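Local coordinates for CTP:phosphocholine Cytidylyltransferase (Streptococcus pneumoniae, PDB 1JYK), which catalyses the transfer of a cytidylyl group from CTP to phosphocholine, giving CDP-choline and pyrophosphate, at residues N54-P57 with L58-Q62; L158-G161 with D162-V166; D212-V215 with K216-K220; E236-S239 with V240-R244. All coordinates share one frame; numbering follows the deposited sequence.

Contact 1: residues N54-P57 with L58-Q62; sequences NQKP and LIEYQ
The ring of Y61 carries the side chain of K56 on one face. K56 CD sits over that face, displaced toward the rim, 3.9 Å from the ring centroid, a CH-pi contact. L58 O lies in the ring plane at the edge. Y129 packs on the same ring edge-to-face. The phenol oxygen Y61 OH touches K56 CB at 3.4 Å and N54 CB at 3.3 Å, and it is hydrogen-bonded to V53 O.

K56 reaches this position with CG anti to the backbone N (chi1 -179°) and an extended chain that runs across the ring. A bend at chi4 then turns the amine to E60. The salt bridge from K56 NZ to E60 OE1 is 2.7 Å long. OE1 is met on its anti side, and E64 gives the same amine a second acidic partner. E60 OE2 turns to K91 and Y87, so the two carboxylate oxygens are held by different groups and the rotation of the carboxylate is fixed.

The P57 ring lies alongside E60, with P57 CD 3.7 Å from E60 OE1. On the backbone, E60 N donates to P57 O at 3.0 Å, in a bent bond of 138°. The arrangement belongs to a strand-to-helix junction, where strand 56-57 leads into the beginning of helix 58-68, within the nucleotidyltransferase family region.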
loop_
_atom_site.group_PDB
_atom_site.type_symbol
_atom_site.label_atom_id
_atom_site.label_comp_id
_atom_site.label_asym_id
_atom_site.label_seq_id
_atom_site.Cartn_x
_atom_site.Cartn_y
_atom_site.Cartn_z
ATOM N N ASN A 54 -5.330 -2.642 -19.637
ATOM C CA ASN A 54 -5.381 -1.705 -20.746
ATOM C C ASN A 54 -3.973 -1.595 -21.324
ATOM O O ASN A 54 -3.497 -0.499 -21.635
ATOM C CB ASN A 54 -5.869 -0.331 -20.287
ATOM C CG ASN A 54 -6.491 0.472 -21.416
ATOM O OD1 ASN A 54 -6.873 -0.078 -22.446
ATOM N ND2 ASN A 54 -6.595 1.780 -21.222
ATOM N N GLN A 55 -3.308 -2.745 -21.423
ATOM C CA GLN A 55 -1.965 -2.855 -21.991
ATOM C C GLN A 55 -0.855 -2.072 -21.304
ATOM O O GLN A 55 0.117 -1.684 -21.952
ATOM C CB GLN A 55 -1.999 -2.461 -23.474
ATOM C CG GLN A 55 -2.962 -3.284 -24.328
ATOM C CD GLN A 55 -2.718 -4.793 -24.229
ATOM O OE1 GLN A 55 -3.656 -5.592 -24.323
ATOM N NE2 GLN A 55 -1.454 -5.187 -24.041
ATOM N N LYS A 56 -0.984 -1.850 -20.001
ATOM C CA LYS A 56 0.030 -1.108 -19.256
ATOM C C LYS A 56 0.178 -1.687 -17.849
ATOM O O LYS A 56 -0.813 -1.867 -17.150
ATOM C CB LYS A 56 -0.374 0.369 -19.180
ATOM C CG LYS A 56 0.601 1.270 -18.445
ATOM C CD LYS A 56 0.245 2.736 -18.672
ATOM C CE LYS A 56 1.169 3.660 -17.903
ATOM N NZ LYS A 56 2.521 3.677 -18.509
ATOM N N PRO A 57 1.418 -2.008 -17.424
ATOM C CA PRO A 57 1.623 -2.567 -16.078
ATOM C C PRO A 57 0.971 -1.701 -15.008
ATOM O O PRO A 57 1.101 -0.477 -15.023
ATOM C CB PRO A 57 3.143 -2.609 -15.928
ATOM C CG PRO A 57 3.646 -2.717 -17.337
ATOM C CD PRO A 57 2.686 -1.890 -18.166
ATOM N N LEU A 58 0.268 -2.341 -14.081
ATOM C CA LEU A 58 -0.426 -1.638 -13.006
ATOM C C LEU A 58 0.409 -0.587 -12.286
ATOM O O LEU A 58 -0.043 0.536 -12.073
ATOM C CB LEU A 58 -0.936 -2.638 -11.966
ATOM C CG LEU A 58 -2.244 -3.370 -12.255
ATOM C CD1 LEU A 58 -2.473 -4.411 -11.171
ATOM C CD2 LEU A 58 -3.394 -2.390 -12.302
ATOM N N ILE A 59 1.627 -0.953 -11.899
ATOM C CA ILE A 59 2.481 -0.032 -11.163
ATOM C C ILE A 59 2.825 1.250 -11.926
ATOM O O ILE A 59 3.072 2.292 -11.312
ATOM C CB ILE A 59 3.789 -0.742 -10.699
ATOM C CG1 ILE A 59 4.447 0.067 -9.579
ATOM C CG2 ILE A 59 4.736 -0.937 -11.875
ATOM C CD1 ILE A 59 5.458 -0.731 -8.774
ATOM N N GLU A 60 2.840 1.186 -13.256
ATOM C CA GLU A 60 3.155 2.373 -14.049
ATOM C C GLU A 60 2.086 3.457 -13.881
ATOM O O GLU A 60 2.399 4.645 -13.848
ATOM C CB GLU A 60 3.316 2.001 -15.527
ATOM C CG GLU A 60 4.628 1.280 -15.803
ATOM C CD GLU A 60 4.915 1.077 -17.284
ATOM O OE1 GLU A 60 4.138 1.566 -18.134
ATOM O OE2 GLU A 60 5.930 0.422 -17.593
ATOM N N TYR A 61 0.824 3.056 -13.770
ATOM C CA TYR A 61 -0.242 4.031 -13.574
ATOM C C TYR A 61 0.001 4.774 -12.263
ATOM O O TYR A 61 -0.180 5.985 -12.184
ATOM C CB TYR A 61 -1.604 3.338 -13.500
ATOM C CG TYR A 61 -2.099 2.779 -14.813
ATOM C CD1 TYR A 61 -1.972 1.421 -15.105
ATOM C CD2 TYR A 61 -2.742 3.598 -15.747
ATOM C CE1 TYR A 61 -2.474 0.888 -16.288
ATOM C CE2 TYR A 61 -3.251 3.073 -16.939
ATOM C CZ TYR A 61 -3.114 1.719 -17.200
ATOM O OH TYR A 61 -3.618 1.187 -18.362
ATOM N N GLN A 62 0.410 4.036 -11.236
ATOM C CA GLN A 62 0.669 4.617 -9.923
ATOM C C GLN A 62 1.882 5.540 -9.940
ATOM O O GLN A 62 1.815 6.665 -9.448
ATOM C CB GLN A 62 0.876 3.510 -8.884
ATOM C CG GLN A 62 -0.285 2.515 -8.794
ATOM C CD GLN A 62 -0.009 1.378 -7.815
ATOM O OE1 GLN A 62 1.145 1.020 -7.562
ATOM N NE2 GLN A 62 -1.071 0.809 -7.259
#

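Contact 2: residues L158-G161 with D162-V166; sequences LVYG and DDYKV
Y160 and Y164 meet through different first torsions. In Y160, chi1 of 60° places CG between the backbone N and the carbonyl carbon. In Y164, chi1 of -64° puts CG beside the backbone N, and the two rings come together rim to rim. Y160 CE1 is 3.7 Å from Y164 CD2. The planes are inclined by 35°, and neither ring lies over the face of the other. Y160 OH is hydrogen-bonded to E228 OE2, and V226 packs against the Y160 side chain.

The chain reverses through a type I beta turn from G161 to Y164. It is closed by Y164 N donating to G161 O at 3.1 Å. The same G161 O lies over one face of the Y164 ring. D163 adds an Asx turn: its OD1 accepts from K165 N at 3.1 Å, and the donor approaches from well above the carboxylate plane.

A water sits inside the loop. It accepts from G161 N at 3.0 Å and donates to D163 OD1 at 2.6 Å and to K165 O at 2.7 Å. Away from the turn, L158 CD2 touches V166 CG2 at 3.9 Å, and V159 O receives a CA-H contact from V166 CA.

D163 OD1 thus takes two donors, one from the backbone and one from the water. The water bridges the two arms where G161 N and K165 O are too far apart to bond directly. The loop between strands 157-160 and 166-170 is therefore shaped by a carboxylate and a bound water as well as by its turn bond.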
loop_
_atom_site.group_PDB
_atom_site.type_symbol
_atom_site.label_atom_id
_atom_site.label_comp_id
_atom_site.label_asym_id
_atom_site.label_seq_id
_atom_site.Cartn_x
_atom_site.Cartn_y
_atom_site.Cartn_z
ATOM N N LEU A 158 -11.913 1.024 9.368
ATOM C CA LEU A 158 -11.568 2.225 10.111
ATOM C C LEU A 158 -12.717 2.718 10.989
ATOM O O LEU A 158 -13.827 2.936 10.505
ATOM C CB LEU A 158 -11.164 3.331 9.127
ATOM C CG LEU A 158 -9.926 3.036 8.270
ATOM C CD1 LEU A 158 -9.968 3.863 6.991
ATOM C CD2 LEU A 158 -8.666 3.354 9.073
ATOM N N VAL A 159 -12.441 2.896 12.276
ATOM C CA VAL A 159 -13.447 3.387 13.213
ATOM C C VAL A 159 -13.160 4.863 13.467
ATOM O O VAL A 159 -12.091 5.210 13.968
ATOM C CB VAL A 159 -13.380 2.626 14.556
ATOM C CG1 VAL A 159 -14.299 3.290 15.578
ATOM C CG2 VAL A 159 -13.762 1.167 14.344
ATOM N N TYR A 160 -14.102 5.736 13.128
ATOM C CA TYR A 160 -13.880 7.163 13.330
ATOM C C TYR A 160 -15.150 7.993 13.496
ATOM O O TYR A 160 -16.249 7.551 13.151
ATOM C CB TYR A 160 -13.053 7.729 12.168
ATOM C CG TYR A 160 -13.705 7.576 10.811
ATOM C CD1 TYR A 160 -14.389 8.640 10.216
ATOM C CD2 TYR A 160 -13.613 6.377 10.104
ATOM C CE1 TYR A 160 -14.964 8.516 8.942
ATOM C CE2 TYR A 160 -14.182 6.241 8.831
ATOM C CZ TYR A 160 -14.855 7.319 8.257
ATOM O OH TYR A 160 -15.403 7.199 6.998
ATOM N N GLY A 161 -14.971 9.206 14.017
ATOM C CA GLY A 161 -16.084 10.107 14.241
ATOM C C GLY A 161 -16.076 11.334 13.345
ATOM O O GLY A 161 -15.566 11.302 12.226
ATOM N N ASP A 162 -16.628 12.429 13.863
ATOM C CA ASP A 162 -16.753 13.685 13.129
ATOM C C ASP A 162 -15.459 14.373 12.725
ATOM O O ASP A 162 -15.442 15.145 11.766
ATOM C CB ASP A 162 -17.598 14.671 13.939
ATOM C CG ASP A 162 -18.958 14.109 14.312
ATOM O OD1 ASP A 162 -19.471 14.472 15.392
ATOM O OD2 ASP A 162 -19.514 13.305 13.532
ATOM N N ASP A 163 -14.384 14.110 13.459
ATOM C CA ASP A 163 -13.103 14.729 13.154
ATOM C C ASP A 163 -12.268 13.850 12.229
ATOM O O ASP A 163 -11.117 14.171 11.930
ATOM C CB ASP A 163 -12.328 15.008 14.443
ATOM C CG ASP A 163 -12.030 13.748 15.229
ATOM O OD1 ASP A 163 -12.545 12.665 14.871
ATOM O OD2 ASP A 163 -11.272 13.845 16.217
ATOM N N TYR A 164 -12.856 12.743 11.783
ATOM C CA TYR A 164 -12.182 11.805 10.891
ATOM C C TYR A 164 -10.918 11.169 11.473
ATOM O O TYR A 164 -10.113 10.587 10.745
ATOM C CB TYR A 164 -11.866 12.499 9.562
ATOM C CG TYR A 164 -13.121 12.899 8.832
ATOM C CD1 TYR A 164 -13.576 14.220 8.858
ATOM C CD2 TYR A 164 -13.906 11.943 8.181
ATOM C CE1 TYR A 164 -14.782 14.577 8.264
ATOM C CE2 TYR A 164 -15.116 12.288 7.583
ATOM C CZ TYR A 164 -15.548 13.606 7.632
ATOM O OH TYR A 164 -16.755 13.946 7.063
ATOM N N LYS A 165 -10.746 11.267 12.789
ATOM C CA LYS A 165 -9.582 10.676 13.436
ATOM C C LYS A 165 -9.837 9.200 13.735
ATOM O O LYS A 165 -10.870 8.838 14.302
ATOM C CB LYS A 165 -9.250 11.421 14.731
ATOM C CG LYS A 165 -7.865 11.100 15.273
ATOM C CD LYS A 165 -7.527 11.966 16.475
ATOM C CE LYS A 165 -6.096 11.740 16.924
ATOM N NZ LYS A 165 -5.974 10.513 17.754
ATOM N N VAL A 166 -8.892 8.350 13.349
ATOM C CA VAL A 166 -9.019 6.916 13.565
ATOM C C VAL A 166 -8.939 6.565 15.049
ATOM O O VAL A 166 -7.925 6.817 15.712
ATOM C CB VAL A 166 -7.925 6.138 12.804
ATOM C CG1 VAL A 166 -8.092 4.643 13.039
ATOM C CG2 VAL A 166 -8.012 6.455 11.307
HETATM O O HOH W 1 -12.679 10.228 15.719
#

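Contact 3: residues D212-V215 with K216-K220; sequences DNMV and KDNIK
N213 and D217 lie side by side and are joined twice. N213 ND2 donates to D217 OD1 at 2.9 Å, with an angle of 156° at the hydrogen. OD1 is met on its syn side, and the amide and carboxylate planes are 50° apart. On the backbone, D217 N donates to N213 O at 2.8 Å. The other end of the N213 amide is also engaged, since OD1 accepts from Y210 N, so its rotation is fixed.

D212 O takes two donors, K216 N at 3.0 Å and V215 N at 2.8 Å. The bond from K216 N is nearly straight.

N218 turns its side chain back onto the end of the helix. A chi1 of -57° swings CG to the side of its backbone N, and ND2 donates to M214 O at 3.0 Å. M214 O lies in the plane of the N218 amide. N218 N itself donates to V215 O. These two bonds use carbonyls of the last turn.

Apolar packing completes the contact. The selenomethionine M214 runs alongside N218 and packs on F196, I197 and A200 of helix 187-201. V215 CG1 approaches I219 CD1 at 4.2 Å, and both residues reach strand 166-170. The arrangement is the C-terminal end of the short helix 213-216, where the N218 side chain donates to a carbonyl of the last turn before the chain leads on to strand 224-228.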
loop_
_atom_site.group_PDB
_atom_site.type_symbol
_atom_site.label_atom_id
_atom_site.label_comp_id
_atom_site.label_asym_id
_atom_site.label_seq_id
_atom_site.Cartn_x
_atom_site.Cartn_y
_atom_site.Cartn_z
ATOM N N ASP A 212 0.518 -3.225 8.517
ATOM C CA ASP A 212 -0.641 -2.549 9.093
ATOM C C ASP A 212 -0.845 -2.862 10.570
ATOM O O ASP A 212 -1.363 -2.031 11.321
ATOM C CB ASP A 212 -1.901 -2.937 8.332
ATOM C CG ASP A 212 -1.768 -2.702 6.861
ATOM O OD1 ASP A 212 -2.108 -1.588 6.411
ATOM O OD2 ASP A 212 -1.312 -3.628 6.158
ATOM N N ASN A 213 -0.450 -4.060 10.984
ATOM C CA ASN A 213 -0.601 -4.443 12.379
ATOM C C ASN A 213 0.043 -3.400 13.233
ATOM O O ASN A 213 -0.246 -3.264 14.415
ATOM C CB ASN A 213 0.081 -5.765 12.652
ATOM C CG ASN A 213 -0.843 -6.927 12.463
ATOM O OD1 ASN A 213 -0.845 -7.567 11.414
ATOM N ND2 ASN A 213 -1.644 -7.212 13.478
HETATM N N MSE A 214 0.920 -2.615 12.646
HETATM C CA MSE A 214 1.534 -1.676 13.517
HETATM C C MSE A 214 0.890 -0.383 13.800
HETATM O O MSE A 214 1.245 0.320 14.745
HETATM C CB MSE A 214 2.986 -1.688 13.200
HETATM C CG MSE A 214 3.350 -2.453 14.412
HETATM SE SE MSE A 214 4.974 -2.823 14.247
HETATM C CE MSE A 214 4.547 -4.665 13.476
ATOM N N VAL A 215 -0.174 -0.150 13.053
ATOM C CA VAL A 215 -0.975 1.005 13.278
ATOM C C VAL A 215 -2.139 0.425 14.089
ATOM O O VAL A 215 -2.511 0.966 15.130
ATOM C CB VAL A 215 -1.486 1.578 11.967
ATOM C CG1 VAL A 215 -2.347 2.810 12.245
ATOM C CG2 VAL A 215 -0.306 1.931 11.071
ATOM N N LYS A 216 -2.684 -0.695 13.624
ATOM C CA LYS A 216 -3.816 -1.333 14.296
ATOM C C LYS A 216 -3.545 -1.698 15.750
ATOM O O LYS A 216 -4.348 -1.394 16.632
ATOM C CB LYS A 216 -4.246 -2.598 13.552
ATOM C CG LYS A 216 -5.279 -3.437 14.306
ATOM C CD LYS A 216 -5.708 -4.648 13.491
ATOM C CE LYS A 216 -6.794 -5.447 14.193
ATOM N NZ LYS A 216 -6.263 -6.191 15.371
ATOM N N ASP A 217 -2.410 -2.346 15.991
ATOM C CA ASP A 217 -2.050 -2.796 17.335
ATOM C C ASP A 217 -1.509 -1.718 18.274
ATOM O O ASP A 217 -1.224 -1.999 19.434
ATOM C CB ASP A 217 -1.051 -3.955 17.232
ATOM C CG ASP A 217 -1.635 -5.176 16.519
ATOM O OD1 ASP A 217 -0.854 -6.009 16.014
ATOM O OD2 ASP A 217 -2.878 -5.317 16.461
ATOM N N ASN A 218 -1.376 -0.490 17.785
ATOM C CA ASN A 218 -0.867 0.613 18.603
ATOM C C ASN A 218 -1.658 1.886 18.313
ATOM O O ASN A 218 -1.204 2.987 18.606
ATOM C CB ASN A 218 0.614 0.866 18.285
ATOM C CG ASN A 218 1.478 -0.371 18.478
ATOM O OD1 ASN A 218 1.896 -0.674 19.596
ATOM N ND2 ASN A 218 1.752 -1.090 17.388
ATOM N N ILE A 219 -2.844 1.723 17.736
ATOM C CA ILE A 219 -3.684 2.853 17.352
ATOM C C ILE A 219 -3.864 3.934 18.420
ATOM O O ILE A 219 -3.888 5.122 18.113
ATOM C CB ILE A 219 -5.067 2.347 16.863
ATOM C CG1 ILE A 219 -5.832 3.481 16.178
ATOM C CG2 ILE A 219 -5.852 1.770 18.027
ATOM C CD1 ILE A 219 -5.044 4.193 15.094
ATOM N N LYS A 220 -3.972 3.519 19.677
ATOM C CA LYS A 220 -4.154 4.446 20.791
ATOM C C LYS A 220 -2.986 5.410 20.973
ATOM O O LYS A 220 -3.114 6.422 21.663
ATOM C CB LYS A 220 -4.384 3.663 22.092
ATOM C CG LYS A 220 -4.534 2.142 21.907
ATOM C CD LYS A 220 -3.301 1.520 21.241
ATOM C CE LYS A 220 -3.501 0.056 20.858
ATOM N NZ LYS A 220 -4.846 -0.268 20.305
#

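Contact 4: residues E236-S239 with V240-R244; sequences EIDS and VQDYR
D242 reaches back from the first helical turn to S239 and D238. Its CB lies 3.3 Å from S239 O. CG comes 3.5 Å from S239 OG, and OD1 stays near the same hydroxyl. OD2 makes the main bond: D238 N donates to it at 2.8 Å with an angle of 153°. D242 OD2 accepts it with its anti lone pair, the one away from OD1. D242 CG points away from its carbonyl carbon (chi1 -76°), which turns the carboxylate toward D238.

S239 answers in the other direction. Its OG lies between the backbone N and the carbonyl carbon, chi1 67°, and accepts from D242 N at 3.0 Å. A water lies between the two side chains. It is hydrogen-bonded to S239 OG and gives a weak bond to D242 OD2. The backbone turn continues with Y243 N donating to S239 O at 3.1 Å.

The carboxylates of D238 and D242 are 4.3 Å apart between their OD2 atoms. D238 also has a long, weak ion pair with R38.

On the apolar side, I237 and Y243 run side by side, with I237 CG2 4.0 Å from Y243 CB. L39 packs on I237 and L42 on Y243, while the phenol of Y243 is hydrogen-bonded to Q52 O. S239 is the N-cap residue of helix 240-250, the last helix of the model, and D242 in its first turn bonds back to the loop that follows strand 234-236. The backbone of I237 is hydrogen-bonded to D127, and, as in related nucleotidyltransferases, D238 probably lies at the metal site.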
loop_
_atom_site.group_PDB
_atom_site.type_symbol
_atom_site.label_atom_id
_atom_site.label_comp_id
_atom_site.label_asym_id
_atom_site.label_seq_id
_atom_site.Cartn_x
_atom_site.Cartn_y
_atom_site.Cartn_z
ATOM N N GLU A 236 -9.807 -2.509 -6.520
ATOM C CA GLU A 236 -9.033 -3.639 -6.021
ATOM C C GLU A 236 -9.021 -4.815 -6.975
ATOM O O GLU A 236 -10.060 -5.207 -7.500
ATOM C CB GLU A 236 -9.601 -4.121 -4.687
ATOM C CG GLU A 236 -9.800 -3.029 -3.666
ATOM C CD GLU A 236 -11.044 -2.191 -3.923
ATOM O OE1 GLU A 236 -11.771 -2.455 -4.913
ATOM O OE2 GLU A 236 -11.290 -1.261 -3.122
ATOM N N ILE A 237 -7.839 -5.372 -7.200
ATOM C CA ILE A 237 -7.710 -6.539 -8.060
ATOM C C ILE A 237 -7.334 -7.676 -7.116
ATOM O O ILE A 237 -6.162 -7.893 -6.818
ATOM C CB ILE A 237 -6.617 -6.336 -9.132
ATOM C CG1 ILE A 237 -6.887 -5.033 -9.892
ATOM C CG2 ILE A 237 -6.611 -7.517 -10.099
ATOM C CD1 ILE A 237 -6.051 -4.843 -11.129
ATOM N N ASP A 238 -8.351 -8.383 -6.632
ATOM C CA ASP A 238 -8.150 -9.473 -5.688
ATOM C C ASP A 238 -8.251 -10.849 -6.321
ATOM O O ASP A 238 -8.009 -11.853 -5.654
ATOM C CB ASP A 238 -9.178 -9.383 -4.552
ATOM C CG ASP A 238 -8.935 -8.200 -3.631
ATOM O OD1 ASP A 238 -7.763 -7.792 -3.487
ATOM O OD2 ASP A 238 -9.918 -7.679 -3.053
ATOM N N SER A 239 -8.625 -10.899 -7.594
ATOM C CA SER A 239 -8.766 -12.167 -8.305
ATOM C C SER A 239 -8.660 -11.899 -9.793
ATOM O O SER A 239 -8.753 -10.748 -10.217
ATOM C CB SER A 239 -10.132 -12.779 -8.010
ATOM O OG SER A 239 -11.166 -11.988 -8.574
ATOM N N VAL A 240 -8.470 -12.946 -10.591
ATOM C CA VAL A 240 -8.382 -12.747 -12.034
ATOM C C VAL A 240 -9.756 -12.267 -12.518
ATOM O O VAL A 240 -9.876 -11.613 -13.546
ATOM C CB VAL A 240 -7.957 -14.045 -12.772
ATOM C CG1 VAL A 240 -9.027 -15.106 -12.638
ATOM C CG2 VAL A 240 -7.688 -13.743 -14.235
ATOM N N GLN A 241 -10.794 -12.577 -11.745
ATOM C CA GLN A 241 -12.146 -12.152 -12.089
ATOM C C GLN A 241 -12.227 -10.632 -11.974
ATOM O O GLN A 241 -12.822 -9.969 -12.827
ATOM C CB GLN A 241 -13.160 -12.798 -11.149
ATOM C CG GLN A 241 -13.535 -14.222 -11.542
ATOM C CD GLN A 241 -12.449 -15.242 -11.214
ATOM O OE1 GLN A 241 -11.705 -15.094 -10.238
ATOM N NE2 GLN A 241 -12.359 -16.288 -12.034
ATOM N N ASP A 242 -11.635 -10.087 -10.912
ATOM C CA ASP A 242 -11.621 -8.641 -10.705
ATOM C C ASP A 242 -10.885 -8.027 -11.885
ATOM O O ASP A 242 -11.279 -6.990 -12.416
ATOM C CB ASP A 242 -10.867 -8.275 -9.423
ATOM C CG ASP A 242 -11.673 -8.541 -8.168
ATOM O OD1 ASP A 242 -12.892 -8.776 -8.272
ATOM O OD2 ASP A 242 -11.077 -8.515 -7.073
ATOM N N TYR A 243 -9.798 -8.684 -12.277
ATOM C CA TYR A 243 -8.969 -8.236 -13.388
ATOM C C TYR A 243 -9.759 -8.201 -14.693
ATOM O O TYR A 243 -9.705 -7.232 -15.446
ATOM C CB TYR A 243 -7.766 -9.172 -13.530
ATOM C CG TYR A 243 -7.031 -9.019 -14.831
ATOM C CD1 TYR A 243 -6.093 -8.004 -15.004
ATOM C CD2 TYR A 243 -7.285 -9.875 -15.900
ATOM C CE1 TYR A 243 -5.426 -7.841 -16.213
ATOM C CE2 TYR A 243 -6.624 -9.722 -17.111
ATOM C CZ TYR A 243 -5.696 -8.702 -17.257
ATOM O OH TYR A 243 -5.038 -8.544 -18.450
ATOM N N ARG A 244 -10.489 -9.274 -14.965
ATOM C CA ARG A 244 -11.278 -9.352 -16.186
ATOM C C ARG A 244 -12.353 -8.263 -16.234
ATOM O O ARG A 244 -12.582 -7.648 -17.274
ATOM C CB ARG A 244 -11.910 -10.744 -16.300
ATOM C CG ARG A 244 -10.913 -11.796 -16.742
ATOM C CD ARG A 244 -11.352 -13.206 -16.399
ATOM N NE ARG A 244 -10.283 -14.168 -16.666
ATOM C CZ ARG A 244 -10.293 -15.433 -16.251
ATOM N NH1 ARG A 244 -11.324 -15.889 -15.543
ATOM N NH2 ARG A 244 -9.273 -16.238 -16.531
HETATM O O HOH W 2 -12.469 -11.031 -6.202
#

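Overall arrangement
From the N terminus, contact 1 comes first and joins strand 56-57 to helix 58-68. Contact 2 closes the hairpin loop between strands 157-160 and 166-170. Contact 3 ends helix 213-216 before strand 224-228. Contact 4 starts the C-terminal helix 240-250. All four are local and follow in series; none nests or crosses. In space they form two pairs. Contacts 1 and 4 touch where L58 CD1 meets I237 CD1 at 3.6 Å, packing the loop before the C-terminal helix against the beginning of helix 58-68. Contacts 2 and 3 touch through V166 CG1 and I219 CD1. Contacts 1 and 2 lie on opposite sides of the chain's centre, their centres 32 Å apart.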